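PDB 4L3U: uncharacterized protein from Acinetobacter baumannii, which is of unknown function but folds into a compact, all-helical single-chain domain that belongs to a family of uncharacterised proteins. Local coordinates for residues Q22-K27 and A61-Y66; Q37-V42 and T95-Q100; P72-L77 and V112-S117; N83-I88 and G119-W124. One frame throughout, in Å; residues are numbered along the deposited sequence.

Contact 1 (Q22-K27 and A61-Y66)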
loop_
_atom_site.group_PDB
_atom_site.type_symbol
_atom_site.label_atom_id
_atom_site.label_comp_id
_atom_site.label_asym_id
_atom_site.label_seq_id
_atom_site.Cartn_x
_atom_site.Cartn_y
_atom_site.Cartn_z
ATOM N N GLN A 22 14.929 -0.003 0.774
ATOM C CA GLN A 22 13.853 -0.761 0.148
ATOM C C GLN A 22 12.670 0.149 -0.167
ATOM O O GLN A 22 12.068 0.058 -1.235
ATOM C CB GLN A 22 13.386 -1.884 1.070
ATOM C CG GLN A 22 14.415 -2.959 1.349
ATOM C CD GLN A 22 13.834 -4.088 2.179
ATOM O OE1 GLN A 22 13.812 -4.026 3.409
ATOM N NE2 GLN A 22 13.339 -5.118 1.507
ATOM N N LEU A 23 12.343 1.024 0.778
ATOM C CA LEU A 23 11.206 1.928 0.642
ATOM C C LEU A 23 11.437 2.971 -0.442
ATOM O O LEU A 23 10.521 3.324 -1.181
ATOM C CB LEU A 23 10.932 2.635 1.971
ATOM C CG LEU A 23 10.379 1.755 3.093
ATOM C CD1 LEU A 23 10.478 2.465 4.430
ATOM C CD2 LEU A 23 8.937 1.367 2.797
ATOM N N GLU A 24 12.662 3.473 -0.521
ATOM C CA GLU A 24 13.015 4.468 -1.521
ATOM C C GLU A 24 12.872 3.887 -2.922
ATOM O O GLU A 24 12.339 4.534 -3.824
ATOM C CB GLU A 24 14.446 4.953 -1.296
ATOM C CG GLU A 24 14.634 5.752 -0.013
ATOM C CD GLU A 24 14.096 7.169 -0.103
ATOM O OE1 GLU A 24 13.501 7.524 -1.144
ATOM O OE2 GLU A 24 14.271 7.935 0.871
ATOM N N LYS A 25 13.354 2.662 -3.095
ATOM C CA LYS A 25 13.269 1.985 -4.377
ATOM C C LYS A 25 11.808 1.704 -4.688
ATOM O O LYS A 25 11.329 1.997 -5.781
ATOM C CB LYS A 25 14.072 0.685 -4.344
ATOM C CG LYS A 25 14.055 -0.092 -5.649
ATOM N N PHE A 26 11.102 1.157 -3.706
ATOM C CA PHE A 26 9.691 0.828 -3.848
ATOM C C PHE A 26 8.871 2.050 -4.235
ATOM O O PHE A 26 7.970 1.971 -5.061
ATOM C CB PHE A 26 9.163 0.247 -2.538
ATOM C CG PHE A 26 7.817 -0.401 -2.663
ATOM C CD1 PHE A 26 7.687 -1.633 -3.277
ATOM C CD2 PHE A 26 6.683 0.216 -2.167
ATOM C CE1 PHE A 26 6.451 -2.239 -3.396
ATOM C CE2 PHE A 26 5.444 -0.387 -2.284
ATOM C CZ PHE A 26 5.330 -1.617 -2.898
ATOM N N LYS A 27 9.198 3.182 -3.633
ATOM C CA LYS A 27 8.485 4.423 -3.878
ATOM C C LYS A 27 8.531 4.844 -5.353
ATOM O O LYS A 27 7.577 5.431 -5.866
ATOM C CB LYS A 27 9.102 5.509 -3.001
ATOM C CG LYS A 27 8.489 6.878 -3.149
ATOM C CD LYS A 27 9.265 7.912 -2.344
ATOM C CE LYS A 27 10.658 8.156 -2.920
ATOM N NZ LYS A 27 11.383 9.240 -2.200
ATOM N N ALA A 61 6.000 8.123 4.216
ATOM C CA ALA A 61 5.583 8.175 5.612
ATOM C C ALA A 61 6.393 7.192 6.460
ATOM O O ALA A 61 6.847 7.529 7.556
ATOM C CB ALA A 61 4.090 7.882 5.728
ATOM N N PHE A 62 6.576 5.979 5.943
ATOM C CA PHE A 62 7.362 4.959 6.628
ATOM C C PHE A 62 8.816 5.403 6.787
ATOM O O PHE A 62 9.443 5.149 7.814
ATOM C CB PHE A 62 7.312 3.633 5.860
ATOM C CG PHE A 62 6.070 2.815 6.117
ATOM C CD1 PHE A 62 5.863 2.205 7.345
ATOM C CD2 PHE A 62 5.125 2.629 5.119
ATOM C CE1 PHE A 62 4.731 1.441 7.575
ATOM C CE2 PHE A 62 3.991 1.865 5.347
ATOM C CZ PHE A 62 3.797 1.270 6.574
ATOM N N ILE A 63 9.349 6.062 5.763
ATOM C CA ILE A 63 10.727 6.539 5.798
ATOM C C ILE A 63 10.900 7.549 6.924
ATOM O O ILE A 63 11.852 7.471 7.695
ATOM C CB ILE A 63 11.147 7.148 4.440
ATOM C CG1 ILE A 63 11.198 6.044 3.380
ATOM C CG2 ILE A 63 12.512 7.821 4.543
ATOM C CD1 ILE A 63 11.304 6.533 1.955
ATOM N N ALA A 64 9.956 8.479 7.025
ATOM C CA ALA A 64 9.977 9.503 8.064
ATOM C C ALA A 64 9.940 8.875 9.446
ATOM O O ALA A 64 10.528 9.395 10.392
ATOM C CB ALA A 64 8.798 10.445 7.889
ATOM N N LEU A 65 9.240 7.754 9.558
ATOM C CA LEU A 65 9.149 7.042 10.819
ATOM C C LEU A 65 10.499 6.442 11.186
ATOM O O LEU A 65 10.991 6.645 12.292
ATOM C CB LEU A 65 8.077 5.955 10.735
ATOM C CG LEU A 65 7.939 5.028 11.941
ATOM C CD1 LEU A 65 7.741 5.819 13.224
ATOM C CD2 LEU A 65 6.788 4.069 11.715
ATOM N N TYR A 66 11.103 5.717 10.249
ATOM C CA TYR A 66 12.389 5.070 10.500
ATOM C C TYR A 66 13.513 6.076 10.698
ATOM O O TYR A 66 14.521 5.769 11.335
ATOM C CB TYR A 66 12.756 4.124 9.359
ATOM C CG TYR A 66 12.099 2.768 9.466
ATOM C CD1 TYR A 66 12.671 1.757 10.221
ATOM C CD2 TYR A 66 10.903 2.502 8.816
ATOM C CE1 TYR A 66 12.072 0.517 10.324
ATOM C CE2 TYR A 66 10.296 1.266 8.913
ATOM C CZ TYR A 66 10.883 0.277 9.668
ATOM O OH TYR A 66 10.282 -0.955 9.766
#
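Of the two aromatic rings on helix 61-66, Tyr66 meets segment 22-27 through Leu23, whose CD1 lies 4.4 Å from ring atom CD2, while the Phe62 ring leads away and leaves its CB to make the contact. The Phe62 ring turns instead to the ring of Phe108 of helix 95-112. Leu23 is the hub. Its CG stands anti to the carbonyl carbon (chi1 -70°), which sends the isobutyl group across to the other helix, where CD1 rests 3.7 Å from Phe62 CB, the two side chains crossing at about a right angle. Against Ile63 the arrangement differs: the two residues slide past one another in opposite directions, Leu23 CB lying 3.7 Å from Ile63 CG1. The Ile63 chain runs on beyond this point, and its CD1 ends against the carboxylate of Glu24, 3.5 Å from OE2. Glu24 bends at chi2 (-76°), which brings its end nearer the opposite helix. Its other oxygen, OE1, receives Lys27 NZ at 2.9 Å on the syn lone pair, a salt bridge one turn along the same helix that probably fixes the rotation of the carboxylate beside the Ile63 methyl. The polar pair thus borders an otherwise apolar interface, in which Leu23, Phe62, Ile63 and Tyr66 are all buried. The two segments run nearly antiparallel, with 164° between their directions and axes 10.0 Å apart at closest approach, a geometry typical of neighbouring antiparallel helices in an all-alpha bundle.

Contact 2 (Q37-V42 and T95-Q100)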
loop_
_atom_site.group_PDB
_atom_site.type_symbol
_atom_site.label_atom_id
_atom_site.label_comp_id
_atom_site.label_asym_id
_atom_site.label_seq_id
_atom_site.Cartn_x
_atom_site.Cartn_y
_atom_site.Cartn_z
ATOM N N GLN A 37 0.777 -11.871 -16.909
ATOM C CA GLN A 37 -0.208 -12.921 -16.701
ATOM C C GLN A 37 -1.616 -12.323 -16.750
ATOM O O GLN A 37 -2.048 -11.846 -17.803
ATOM C CB GLN A 37 0.054 -13.666 -15.381
ATOM C CG GLN A 37 1.438 -14.301 -15.285
ATOM C CD GLN A 37 1.743 -15.214 -16.455
ATOM O OE1 GLN A 37 0.838 -15.771 -17.074
ATOM N NE2 GLN A 37 3.021 -15.367 -16.772
ATOM N N LEU A 38 -2.313 -12.318 -15.618
ATOM C CA LEU A 38 -3.743 -12.020 -15.609
ATOM C C LEU A 38 -4.059 -10.579 -15.225
ATOM O O LEU A 38 -5.204 -10.141 -15.344
ATOM C CB LEU A 38 -4.471 -12.973 -14.659
ATOM C CG LEU A 38 -4.327 -14.460 -14.985
ATOM C CD1 LEU A 38 -4.999 -15.298 -13.920
ATOM C CD2 LEU A 38 -4.908 -14.784 -16.356
ATOM N N TYR A 39 -3.053 -9.847 -14.763
ATOM C CA TYR A 39 -3.239 -8.442 -14.434
ATOM C C TYR A 39 -2.823 -7.547 -15.593
ATOM O O TYR A 39 -1.676 -7.583 -16.032
ATOM C CB TYR A 39 -2.443 -8.070 -13.197
ATOM C CG TYR A 39 -2.749 -6.671 -12.751
ATOM C CD1 TYR A 39 -4.043 -6.306 -12.408
ATOM C CD2 TYR A 39 -1.756 -5.710 -12.693
ATOM C CE1 TYR A 39 -4.337 -5.026 -12.012
ATOM C CE2 TYR A 39 -2.041 -4.425 -12.290
ATOM C CZ TYR A 39 -3.334 -4.089 -11.954
ATOM O OH TYR A 39 -3.625 -2.814 -11.556
ATOM N N THR A 40 -3.762 -6.742 -16.076
ATOM C CA THR A 40 -3.541 -5.921 -17.263
ATOM C C THR A 40 -2.939 -4.555 -16.928
ATOM O O THR A 40 -2.299 -3.927 -17.775
ATOM C CB THR A 40 -4.859 -5.719 -18.043
ATOM O OG1 THR A 40 -5.891 -5.287 -17.147
ATOM C CG2 THR A 40 -5.288 -7.019 -18.700
ATOM N N GLY A 41 -3.140 -4.104 -15.694
ATOM C CA GLY A 41 -2.646 -2.808 -15.265
ATOM C C GLY A 41 -3.715 -1.740 -15.343
ATOM O O GLY A 41 -4.749 -1.930 -15.982
ATOM N N VAL A 42 -3.465 -0.611 -14.689
ATOM C CA VAL A 42 -4.398 0.504 -14.720
ATOM C C VAL A 42 -4.249 1.226 -16.047
ATOM O O VAL A 42 -3.169 1.716 -16.380
ATOM C CB VAL A 42 -4.155 1.484 -13.556
ATOM C CG1 VAL A 42 -5.056 2.709 -13.676
ATOM C CG2 VAL A 42 -4.399 0.788 -12.239
ATOM N N THR A 95 -12.568 -3.914 -9.375
ATOM C CA THR A 95 -12.100 -4.994 -8.527
ATOM C C THR A 95 -10.621 -5.305 -8.767
ATOM O O THR A 95 -9.858 -5.427 -7.813
ATOM C CB THR A 95 -12.952 -6.247 -8.742
ATOM O OG1 THR A 95 -14.307 -5.960 -8.383
ATOM C CG2 THR A 95 -12.455 -7.399 -7.891
ATOM N N GLU A 96 -10.215 -5.427 -10.030
ATOM C CA GLU A 96 -8.834 -5.791 -10.346
ATOM C C GLU A 96 -7.854 -4.756 -9.838
ATOM O O GLU A 96 -6.758 -5.093 -9.399
ATOM C CB GLU A 96 -8.623 -5.946 -11.849
ATOM C CG GLU A 96 -9.271 -7.167 -12.441
ATOM C CD GLU A 96 -8.610 -7.609 -13.735
ATOM O OE1 GLU A 96 -8.657 -8.821 -14.036
ATOM O OE2 GLU A 96 -8.044 -6.751 -14.447
ATOM N N ASP A 97 -8.244 -3.490 -9.924
ATOM C CA ASP A 97 -7.392 -2.409 -9.452
ATOM C C ASP A 97 -7.314 -2.415 -7.930
ATOM O O ASP A 97 -6.253 -2.166 -7.364
ATOM C CB ASP A 97 -7.892 -1.049 -9.946
ATOM C CG ASP A 97 -7.729 -0.869 -11.447
ATOM O OD1 ASP A 97 -6.839 -1.515 -12.041
ATOM O OD2 ASP A 97 -8.494 -0.069 -12.033
ATOM N N ARG A 98 -8.428 -2.702 -7.264
ATOM C CA ARG A 98 -8.418 -2.771 -5.806
ATOM C C ARG A 98 -7.533 -3.909 -5.313
ATOM O O ARG A 98 -6.851 -3.775 -4.298
ATOM C CB ARG A 98 -9.828 -2.936 -5.242
ATOM C CG ARG A 98 -10.668 -1.678 -5.309
ATOM C CD ARG A 98 -11.794 -1.719 -4.299
ATOM N NE ARG A 98 -12.579 -2.943 -4.413
ATOM C CZ ARG A 98 -13.566 -3.127 -5.285
ATOM N NH1 ARG A 98 -13.908 -2.165 -6.135
ATOM N NH2 ARG A 98 -14.212 -4.282 -5.308
ATOM N N GLU A 99 -7.547 -5.028 -6.033
ATOM C CA GLU A 99 -6.739 -6.183 -5.661
ATOM C C GLU A 99 -5.256 -5.881 -5.810
ATOM O O GLU A 99 -4.435 -6.360 -5.032
ATOM C CB GLU A 99 -7.102 -7.395 -6.521
ATOM C CG GLU A 99 -8.489 -7.965 -6.256
ATOM C CD GLU A 99 -8.584 -8.724 -4.942
ATOM O OE1 GLU A 99 -7.565 -8.831 -4.227
ATOM O OE2 GLU A 99 -9.688 -9.217 -4.628
ATOM N N GLN A 100 -4.913 -5.086 -6.817
ATOM C CA GLN A 100 -3.521 -4.738 -7.060
ATOM C C GLN A 100 -3.009 -3.785 -5.981
ATOM O O GLN A 100 -1.840 -3.838 -5.605
ATOM C CB GLN A 100 -3.352 -4.108 -8.443
ATOM C CG GLN A 100 -1.901 -3.960 -8.865
ATOM C CD GLN A 100 -1.206 -5.295 -9.051
ATOM O OE1 GLN A 100 -1.855 -6.336 -9.171
ATOM N NE2 GLN A 100 0.123 -5.272 -9.072
HETATM O O HOH W 1 -6.725 -4.065 -14.588
#
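Glu96, in the first turn of helix 95-112, reaches the loop 37-42 with a chain extended beyond CG, but its carboxylate is joined to the loop through a water. That water donates to Glu96 OE2 at 3.0 Å and to Gly41 O at 3.2 Å, and is also hydrogen-bonded to Thr40 OG1, so three groups share one bridge. The backbone of Glu96 takes part too, its O approaching Tyr39 CE1 at 3.6 Å. Asp97 follows: OD1 comes to the edge of the Tyr39 ring, near its plane, 3.5 Å from Tyr39 OH, and lies 3.4 Å from Val42 CG2, whose side chain crosses that of Asp97 at about a right angle. A turn later Gln100 closes the site. With CG anti to the backbone N (chi1 -169°) and a bend at chi2, it lays its amide over the Tyr39 ring, the planes 12° apart, and OE1 stands 3.5 Å above the ring plane over its centre. Gly41 N occupies the opposite face at the same height, so the phenol is sandwiched between its own loop and the helix. The result is an amide-aromatic stack that docks an irregular interhelical loop on the N-terminal turns of a helix in this all-alpha fold.

Contact 3 (P72-L77 and V112-S117)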
loop_
_atom_site.group_PDB
_atom_site.type_symbol
_atom_site.label_atom_id
_atom_site.label_comp_id
_atom_site.label_asym_id
_atom_site.label_seq_id
_atom_site.Cartn_x
_atom_site.Cartn_y
_atom_site.Cartn_z
ATOM N N PRO A 72 10.922 1.098 14.890
ATOM C CA PRO A 72 9.476 1.338 15.005
ATOM C C PRO A 72 8.699 0.125 15.517
ATOM O O PRO A 72 9.009 -1.004 15.143
ATOM C CB PRO A 72 9.057 1.663 13.567
ATOM C CG PRO A 72 10.293 2.163 12.911
ATOM C CD PRO A 72 11.416 1.388 13.531
ATOM N N THR A 73 7.703 0.368 16.367
ATOM C CA THR A 73 6.880 -0.702 16.925
ATOM C C THR A 73 5.863 -1.197 15.900
ATOM O O THR A 73 5.609 -0.525 14.902
ATOM C CB THR A 73 6.126 -0.233 18.186
ATOM O OG1 THR A 73 5.178 0.782 17.839
ATOM C CG2 THR A 73 7.099 0.320 19.208
ATOM N N LYS A 74 5.281 -2.368 16.151
ATOM C CA LYS A 74 4.300 -2.937 15.233
ATOM C C LYS A 74 3.097 -2.015 15.111
ATOM O O LYS A 74 2.560 -1.821 14.020
ATOM C CB LYS A 74 3.856 -4.326 15.700
ATOM C CG LYS A 74 4.991 -5.326 15.815
ATOM C CD LYS A 74 5.642 -5.593 14.475
ATOM C CE LYS A 74 6.725 -6.641 14.603
ATOM N NZ LYS A 74 7.250 -7.054 13.280
ATOM N N ALA A 75 2.691 -1.433 16.235
ATOM C CA ALA A 75 1.533 -0.549 16.259
ATOM C C ALA A 75 1.798 0.717 15.450
ATOM O O ALA A 75 0.908 1.218 14.763
ATOM C CB ALA A 75 1.163 -0.202 17.687
ATOM N N GLU A 76 3.024 1.226 15.531
ATOM C CA GLU A 76 3.418 2.404 14.766
ATOM C C GLU A 76 3.392 2.108 13.281
ATOM O O GLU A 76 2.842 2.874 12.494
ATOM C CB GLU A 76 4.821 2.859 15.164
ATOM C CG GLU A 76 4.880 3.547 16.513
ATOM C CD GLU A 76 6.293 3.681 17.048
ATOM O OE1 GLU A 76 7.242 3.310 16.332
ATOM O OE2 GLU A 76 6.456 4.158 18.191
ATOM N N LEU A 77 3.994 0.991 12.903
ATOM C CA LEU A 77 4.026 0.585 11.509
ATOM C C LEU A 77 2.616 0.347 10.976
ATOM O O LEU A 77 2.329 0.636 9.818
ATOM C CB LEU A 77 4.869 -0.679 11.354
ATOM C CG LEU A 77 6.348 -0.533 11.711
ATOM C CD1 LEU A 77 6.987 -1.906 11.807
ATOM C CD2 LEU A 77 7.069 0.332 10.694
ATOM N N VAL A 112 8.575 -3.817 6.176
ATOM C CA VAL A 112 8.700 -3.317 7.548
ATOM C C VAL A 112 8.583 -4.420 8.595
ATOM O O VAL A 112 8.595 -4.149 9.795
ATOM C CB VAL A 112 7.642 -2.231 7.861
ATOM C CG1 VAL A 112 7.718 -1.104 6.841
ATOM C CG2 VAL A 112 6.237 -2.829 7.908
ATOM N N GLY A 113 8.440 -5.660 8.141
ATOM C CA GLY A 113 8.394 -6.796 9.042
ATOM C C GLY A 113 7.126 -6.861 9.863
ATOM O O GLY A 113 7.144 -7.285 11.015
ATOM N N LEU A 114 6.021 -6.439 9.263
ATOM C CA LEU A 114 4.726 -6.499 9.917
ATOM C C LEU A 114 3.994 -7.731 9.412
ATOM O O LEU A 114 3.862 -7.929 8.208
ATOM C CB LEU A 114 3.926 -5.239 9.601
ATOM C CG LEU A 114 2.702 -4.976 10.473
ATOM C CD1 LEU A 114 3.093 -4.764 11.920
ATOM C CD2 LEU A 114 1.967 -3.771 9.944
ATOM N N GLU A 115 3.523 -8.566 10.327
ATOM C CA GLU A 115 2.923 -9.834 9.934
ATOM C C GLU A 115 1.558 -9.679 9.275
ATOM O O GLU A 115 1.306 -10.242 8.211
ATOM C CB GLU A 115 2.806 -10.750 11.142
ATOM C CG GLU A 115 4.143 -11.216 11.649
ATOM C CD GLU A 115 4.012 -12.160 12.820
ATOM O OE1 GLU A 115 2.861 -12.492 13.184
ATOM O OE2 GLU A 115 5.058 -12.570 13.370
ATOM N N SER A 116 0.682 -8.914 9.914
ATOM C CA SER A 116 -0.699 -8.777 9.468
ATOM C C SER A 116 -1.102 -7.310 9.368
ATOM O O SER A 116 -0.446 -6.435 9.932
ATOM C CB SER A 116 -1.625 -9.503 10.450
ATOM O OG SER A 116 -2.990 -9.251 10.169
ATOM N N SER A 117 -2.182 -7.053 8.637
ATOM C CA SER A 117 -2.791 -5.730 8.606
ATOM C C SER A 117 -4.028 -5.696 9.501
ATOM O O SER A 117 -4.852 -4.795 9.384
ATOM C CB SER A 117 -3.175 -5.350 7.176
ATOM O OG SER A 117 -4.189 -6.205 6.681
HETATM O O HOH W 2 8.595 -5.162 12.243
HETATM O O HOH W 3 4.547 -8.339 13.173
#
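Leu77 carries its CG anti to the carbonyl carbon (chi1 -64°) and meets Val112 tip to tip, CD2 lying 3.9 Å from Val112 CB, while the other methyl, CD1, comes 3.4 Å from Val112 O. Leu114 takes the other course, CG anti to the backbone N (chi1 -165°), and this carries CD1 back to the helix, against Lys74 O and, at 3.7 Å, Lys74 CD. The Lys74 chain, bent at chi2 (-63°), slides past Leu114 in the opposite direction, its aliphatic part flanking the leucine and its ammonium meeting two waters. The helix that supplies these residues starts in a capping box: Thr73 OG1 accepts from Glu76 N at 3.2 Å, and Glu76 OE1 accepts in return from Thr73 N, met from above the carboxylate plane. Across from it, Gly113 is the first residue after helix 95-112 to leave helical geometry, with positive phi. The two waters bridge Lys74 to this other segment. One accepts from NZ and donates to Val112 O at 2.6 Å; the other accepts from Glu115 N at 3.0 Å and, weakly, from NZ. Tyr66 of helix 45-68 packs on both Leu77 and Val112, and Leu114 also touches Leu78.

Contact 4 (N83-I88 and G119-W124)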
loop_
_atom_site.group_PDB
_atom_site.type_symbol
_atom_site.label_atom_id
_atom_site.label_comp_id
_atom_site.label_asym_id
_atom_site.label_seq_id
_atom_site.Cartn_x
_atom_site.Cartn_y
_atom_site.Cartn_z
ATOM N N ASN A 83 -3.374 4.429 7.730
ATOM C CA ASN A 83 -3.590 5.789 7.267
ATOM C C ASN A 83 -3.264 5.937 5.794
ATOM O O ASN A 83 -3.899 6.711 5.097
ATOM C CB ASN A 83 -2.756 6.767 8.085
ATOM C CG ASN A 83 -3.260 6.911 9.509
ATOM O OD1 ASN A 83 -4.437 6.687 9.792
ATOM N ND2 ASN A 83 -2.365 7.285 10.415
ATOM N N GLY A 84 -2.272 5.195 5.322
ATOM C CA GLY A 84 -1.877 5.262 3.929
ATOM C C GLY A 84 -2.969 4.740 3.015
ATOM O O GLY A 84 -3.254 5.333 1.975
ATOM N N ILE A 85 -3.591 3.634 3.413
ATOM C CA ILE A 85 -4.620 2.993 2.598
ATOM C C ILE A 85 -5.950 3.742 2.664
ATOM O O ILE A 85 -6.699 3.767 1.689
ATOM C CB ILE A 85 -4.830 1.505 3.008
ATOM C CG1 ILE A 85 -5.680 0.757 1.974
ATOM C CG2 ILE A 85 -5.465 1.396 4.384
ATOM C CD1 ILE A 85 -4.951 0.453 0.682
ATOM N N SER A 86 -6.245 4.353 3.806
ATOM C CA SER A 86 -7.498 5.080 3.959
ATOM C C SER A 86 -7.566 6.302 3.037
ATOM O O SER A 86 -8.640 6.855 2.827
ATOM C CB SER A 86 -7.702 5.499 5.415
ATOM O OG SER A 86 -6.652 6.336 5.851
ATOM N N GLN A 87 -6.424 6.710 2.483
ATOM C CA GLN A 87 -6.360 7.867 1.583
ATOM C C GLN A 87 -6.922 7.563 0.203
ATOM O O GLN A 87 -7.104 8.463 -0.618
ATOM C CB GLN A 87 -4.918 8.344 1.417
ATOM C CG GLN A 87 -4.269 8.800 2.696
ATOM C CD GLN A 87 -5.047 9.901 3.375
ATOM O OE1 GLN A 87 -5.409 10.893 2.749
ATOM N NE2 GLN A 87 -5.330 9.720 4.658
ATOM N N ILE A 88 -7.181 6.285 -0.047
ATOM C CA ILE A 88 -7.658 5.822 -1.343
ATOM C C ILE A 88 -9.103 5.338 -1.229
ATOM O O ILE A 88 -9.386 4.364 -0.535
ATOM C CB ILE A 88 -6.782 4.668 -1.870
ATOM C CG1 ILE A 88 -5.302 5.063 -1.846
ATOM C CG2 ILE A 88 -7.208 4.274 -3.277
ATOM C CD1 ILE A 88 -4.353 3.929 -2.184
ATOM N N GLY A 119 -6.673 -7.280 9.442
ATOM C CA GLY A 119 -7.899 -7.346 8.671
ATOM C C GLY A 119 -8.267 -6.046 7.973
ATOM O O GLY A 119 -9.351 -5.929 7.398
ATOM N N ILE A 120 -7.366 -5.069 8.011
ATOM C CA ILE A 120 -7.638 -3.757 7.431
ATOM C C ILE A 120 -7.682 -3.811 5.903
ATOM O O ILE A 120 -8.530 -3.178 5.276
ATOM C CB ILE A 120 -6.591 -2.709 7.899
ATOM C CG1 ILE A 120 -6.741 -2.447 9.400
ATOM C CG2 ILE A 120 -6.739 -1.390 7.124
ATOM C CD1 ILE A 120 -5.626 -1.608 9.996
ATOM N N LEU A 121 -6.768 -4.564 5.304
ATOM C CA LEU A 121 -6.695 -4.649 3.849
ATOM C C LEU A 121 -7.892 -5.371 3.230
ATOM O O LEU A 121 -8.385 -4.956 2.188
ATOM C CB LEU A 121 -5.395 -5.325 3.417
ATOM C CG LEU A 121 -4.110 -4.535 3.678
ATOM C CD1 LEU A 121 -2.887 -5.377 3.350
ATOM C CD2 LEU A 121 -4.096 -3.246 2.874
ATOM N N ASN A 122 -8.359 -6.447 3.853
ATOM C CA ASN A 122 -9.544 -7.132 3.351
ATOM C C ASN A 122 -10.796 -6.274 3.489
ATOM O O ASN A 122 -11.657 -6.273 2.608
ATOM C CB ASN A 122 -9.754 -8.464 4.072
ATOM C CG ASN A 122 -8.902 -9.584 3.500
ATOM O OD1 ASN A 122 -8.524 -9.566 2.327
ATOM N ND2 ASN A 122 -8.599 -10.572 4.332
ATOM N N LYS A 123 -10.896 -5.547 4.599
ATOM C CA LYS A 123 -12.054 -4.698 4.858
ATOM C C LYS A 123 -12.126 -3.596 3.813
ATOM O O LYS A 123 -13.205 -3.172 3.406
ATOM C CB LYS A 123 -11.975 -4.094 6.263
ATOM C CG LYS A 123 -13.145 -3.190 6.609
ATOM C CD LYS A 123 -13.176 -2.852 8.087
ATOM C CE LYS A 123 -14.345 -1.942 8.417
ATOM N NZ LYS A 123 -14.460 -1.684 9.878
ATOM N N TRP A 124 -10.958 -3.146 3.373
ATOM C CA TRP A 124 -10.864 -2.107 2.363
ATOM C C TRP A 124 -11.326 -2.643 1.006
ATOM O O TRP A 124 -12.106 -1.995 0.308
ATOM C CB TRP A 124 -9.423 -1.598 2.287
ATOM C CG TRP A 124 -9.215 -0.466 1.325
ATOM C CD1 TRP A 124 -9.368 0.868 1.580
ATOM C CD2 TRP A 124 -8.812 -0.564 -0.048
ATOM N NE1 TRP A 124 -9.086 1.603 0.454
ATOM C CE2 TRP A 124 -8.741 0.745 -0.559
ATOM C CE3 TRP A 124 -8.508 -1.641 -0.894
ATOM C CZ2 TRP A 124 -8.376 1.013 -1.877
ATOM C CZ3 TRP A 124 -8.144 -1.370 -2.204
ATOM C CH2 TRP A 124 -8.083 -0.055 -2.682
#
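The indole of Trp124 lies across the end of helix 74-86, with Ile85 over one face and the backbone carbonyl of Ile88 at its edge. Ile85 approaches obliquely: CG1, anti to the backbone N (chi1 -168°), sits 3.7 Å from the centroid of the five-membered ring and only 7° off its normal, a CH-pi contact. CD1 extends over the same face, 4.0 Å above the ring plane. Trp124 likewise has CG anti to its backbone N, which carries the indole toward helix 74-86, where NE1 donates to Ile88 O at 2.9 Å. This bond lies in the carbonyl plane and close to the ring plane, with an N-H...O angle of 156°, so it probably fixes the rotation of the indole beneath Ile85. The Ile88 side chain also reaches the benzo ring, CG2 resting 3.7 Å from Trp124 CZ2. Toward the start of the second helix Ile85 CG2 meets Ile120 CG2 at 4.1 Å, the two side chains sliding past each other in opposite directions, and Leu121 CD2 borders Ile85 CD1. The contact thus joins the C-terminal end of helix 74-86 to the first turns of helix 120-134, while helix 95-112 packs on both Ile85 and Trp124 through Val101.

In the fold
From the N terminus, helix 14-27 leads into the loop that holds 37-42, and helix 45-68 then returns to close contact 1 over 33 intervening residues. Contact 2 opens within that span and closes only at the start of helix 95-112, so it crosses contact 1, and it also crosses contacts 3 and 4. Contacts 3 and 4 both open on helix 74-86 and cross each other, tying its start to the loop after helix 95-112 and its end to helix 120-134. Contact 1 touches contact 3 through Phe62 and Tyr66, whereas Arg98 O meets Trp124 CZ3 between contacts 2 and 4. Contacts 1 and 2 lie on opposite sides of the chain's centre, their centres about 24 Å apart.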